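Local atomic coordinates of RNA-binding protein HI_1333 (Haemophilus influenzae, PDB entry 1JO0), a protein that probably binds RNA through its compact CRM domain, although its precise cellular role is not established. Residues A35-A40 / N64-E69. Residues are numbered along the deposited sequence; the frame is centred on the assembly and turned at random. Where two conformers were deposited one is given.
Sequences AEIENA and NAIVRE
Ile37 and Ile66 meet through their delta methyls, CD1 to CD1 at 3.8 Å, where helix 31-44 meets helix 56-70 in the α/β fold of the CRM domain, built here on a four-stranded mixed sheet. The two side chains share one conformation: CG1 lies beside the backbone N, anti to the carbonyl carbon (chi1 near -65° in both), and each chain then runs on extended to CD1. They cross at about a right angle, and CD1 of Ile37 meets both CD1 and CG1 of Ile66, the latter at 4.0 Å. The CA atoms of Ile37 and Ile66 are 8.3 Å apart. Other apolar groups share this buried site: Leu29 touches both isoleucines, Val22 packs on Ile37, and Leu82 and Leu84 of strand 81-85 lie against Ile66.

At Glu38, next to Ile37, and Glu69, about a turn beyond Ile66, the contact becomes polar and more open. Glu38 is bent at chi2 (-70°), which brings its carboxylate across to the backbone of Glu69, yet OE1 stays 4.2 Å from Glu69 O. A water lies within reach of both oxygens; its link to Glu69 O is weak at 3.1 Å, and its very close approach to Glu38 OE1 is doubtful as a normal hydrogen bond. Lys71 NZ also gives Glu69 O a weak hydrogen bond. The carboxylate of Glu38 has a firmer partner in Arg86, whose NH2 forms a salt bridge with OE2.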
loop_
_atom_site.group_PDB
_atom_site.type_symbol
_atom_site.label_atom_id
_atom_site.label_comp_id
_atom_site.label_asym_id
_atom_site.label_seq_id
_atom_site.Cartn_x
_atom_site.Cartn_y
_atom_site.Cartn_z
ATOM N N ALA A 35 9.715 -3.168 7.253
ATOM C CA ALA A 35 10.627 -3.808 6.297
ATOM C C ALA A 35 9.885 -4.684 5.316
ATOM O O ALA A 35 10.276 -4.764 4.144
ATOM C CB ALA A 35 11.693 -4.568 7.091
ATOM N N GLU A 36 8.844 -5.354 5.731
ATOM C CA GLU A 36 8.056 -6.208 4.844
ATOM C C GLU A 36 7.371 -5.308 3.814
ATOM O O GLU A 36 7.331 -5.677 2.653
ATOM C CB GLU A 36 7.020 -7.025 5.581
ATOM C CG GLU A 36 7.492 -8.189 6.478
ATOM C CD GLU A 36 6.253 -8.768 7.149
ATOM O OE1 GLU A 36 6.102 -8.715 8.382
ATOM O OE2 GLU A 36 5.392 -9.281 6.393
ATOM N N ILE A 37 6.869 -4.155 4.233
ATOM C CA ILE A 37 6.200 -3.246 3.287
ATOM C C ILE A 37 7.222 -2.707 2.314
ATOM O O ILE A 37 6.955 -2.660 1.094
ATOM C CB ILE A 37 5.440 -2.146 4.037
ATOM C CG1 ILE A 37 4.273 -2.757 4.839
ATOM C CG2 ILE A 37 4.921 -1.100 3.089
ATOM C CD1 ILE A 37 3.628 -1.784 5.816
ATOM N N GLU A 38 8.378 -2.300 2.762
ATOM C CA GLU A 38 9.414 -1.844 1.828
ATOM C C GLU A 38 9.793 -2.905 0.804
ATOM O O GLU A 38 9.914 -2.630 -0.364
ATOM C CB GLU A 38 10.688 -1.506 2.591
ATOM C CG GLU A 38 10.705 -0.117 3.092
ATOM C CD GLU A 38 10.848 0.950 2.000
ATOM O OE1 GLU A 38 10.337 2.045 2.249
ATOM O OE2 GLU A 38 11.456 0.742 0.934
ATOM N N ASN A 39 9.980 -4.131 1.280
ATOM C CA ASN A 39 10.344 -5.245 0.438
ATOM C C ASN A 39 9.281 -5.432 -0.628
ATOM O O ASN A 39 9.527 -5.650 -1.805
ATOM C CB ASN A 39 10.537 -6.489 1.286
ATOM C CG ASN A 39 10.937 -7.683 0.439
ATOM O OD1 ASN A 39 11.958 -7.687 -0.254
ATOM N ND2 ASN A 39 10.130 -8.723 0.509
ATOM N N ALA A 40 8.025 -5.426 -0.203
ATOM C CA ALA A 40 6.894 -5.645 -1.087
ATOM C C ALA A 40 6.762 -4.545 -2.131
ATOM O O ALA A 40 6.548 -4.783 -3.314
ATOM C CB ALA A 40 5.634 -5.779 -0.237
ATOM N N ASN A 64 -0.863 6.873 7.834
ATOM C CA ASN A 64 -0.008 8.052 7.800
ATOM C C ASN A 64 1.452 7.687 7.973
ATOM O O ASN A 64 2.324 8.272 7.315
ATOM C CB ASN A 64 -0.453 9.040 8.881
ATOM C CG ASN A 64 -1.779 9.702 8.574
ATOM O OD1 ASN A 64 -2.324 9.518 7.502
ATOM N ND2 ASN A 64 -2.298 10.472 9.537
ATOM N N ALA A 65 1.719 6.745 8.869
ATOM C CA ALA A 65 3.097 6.347 9.118
ATOM C C ALA A 65 3.694 5.634 7.899
ATOM O O ALA A 65 4.849 5.833 7.535
ATOM C CB ALA A 65 3.189 5.439 10.319
ATOM N N ILE A 66 2.923 4.741 7.296
ATOM C CA ILE A 66 3.386 3.996 6.116
ATOM C C ILE A 66 3.727 5.007 5.025
ATOM O O ILE A 66 4.775 4.942 4.398
ATOM C CB ILE A 66 2.387 2.933 5.635
ATOM C CG1 ILE A 66 2.169 1.826 6.670
ATOM C CG2 ILE A 66 2.784 2.393 4.264
ATOM C CD1 ILE A 66 1.046 0.892 6.411
ATOM N N VAL A 67 2.826 5.944 4.721
ATOM C CA VAL A 67 3.087 6.888 3.641
ATOM C C VAL A 67 4.294 7.725 3.987
ATOM O O VAL A 67 5.141 8.013 3.136
ATOM C CB VAL A 67 1.825 7.739 3.406
ATOM C CG1 VAL A 67 2.124 8.927 2.540
ATOM C CG2 VAL A 67 0.725 6.848 2.790
ATOM N N ARG A 68 4.450 8.184 5.221
ATOM C CA ARG A 68 5.589 9.006 5.590
ATOM C C ARG A 68 6.892 8.267 5.373
ATOM O O ARG A 68 7.834 8.796 4.829
ATOM C CB ARG A 68 5.505 9.392 7.071
ATOM C CG ARG A 68 6.623 10.332 7.498
ATOM C CD ARG A 68 6.457 10.823 8.926
ATOM N NE ARG A 68 7.643 11.548 9.385
ATOM C CZ ARG A 68 8.541 11.186 10.272
ATOM N NH1 ARG A 68 8.493 10.038 10.929
ATOM N NH2 ARG A 68 9.545 12.012 10.537
ATOM N N GLU A 69 6.964 7.029 5.838
ATOM C CA GLU A 69 8.216 6.269 5.786
ATOM C C GLU A 69 8.576 5.788 4.388
ATOM O O GLU A 69 9.778 5.783 4.047
ATOM C CB GLU A 69 8.054 5.035 6.685
ATOM C CG GLU A 69 7.836 5.376 8.158
ATOM C CD GLU A 69 9.192 5.640 8.787
ATOM O OE1 GLU A 69 10.163 5.987 8.100
ATOM O OE2 GLU A 69 9.197 5.536 10.013
HETATM O O HOH W 1 10.450 2.811 4.569
#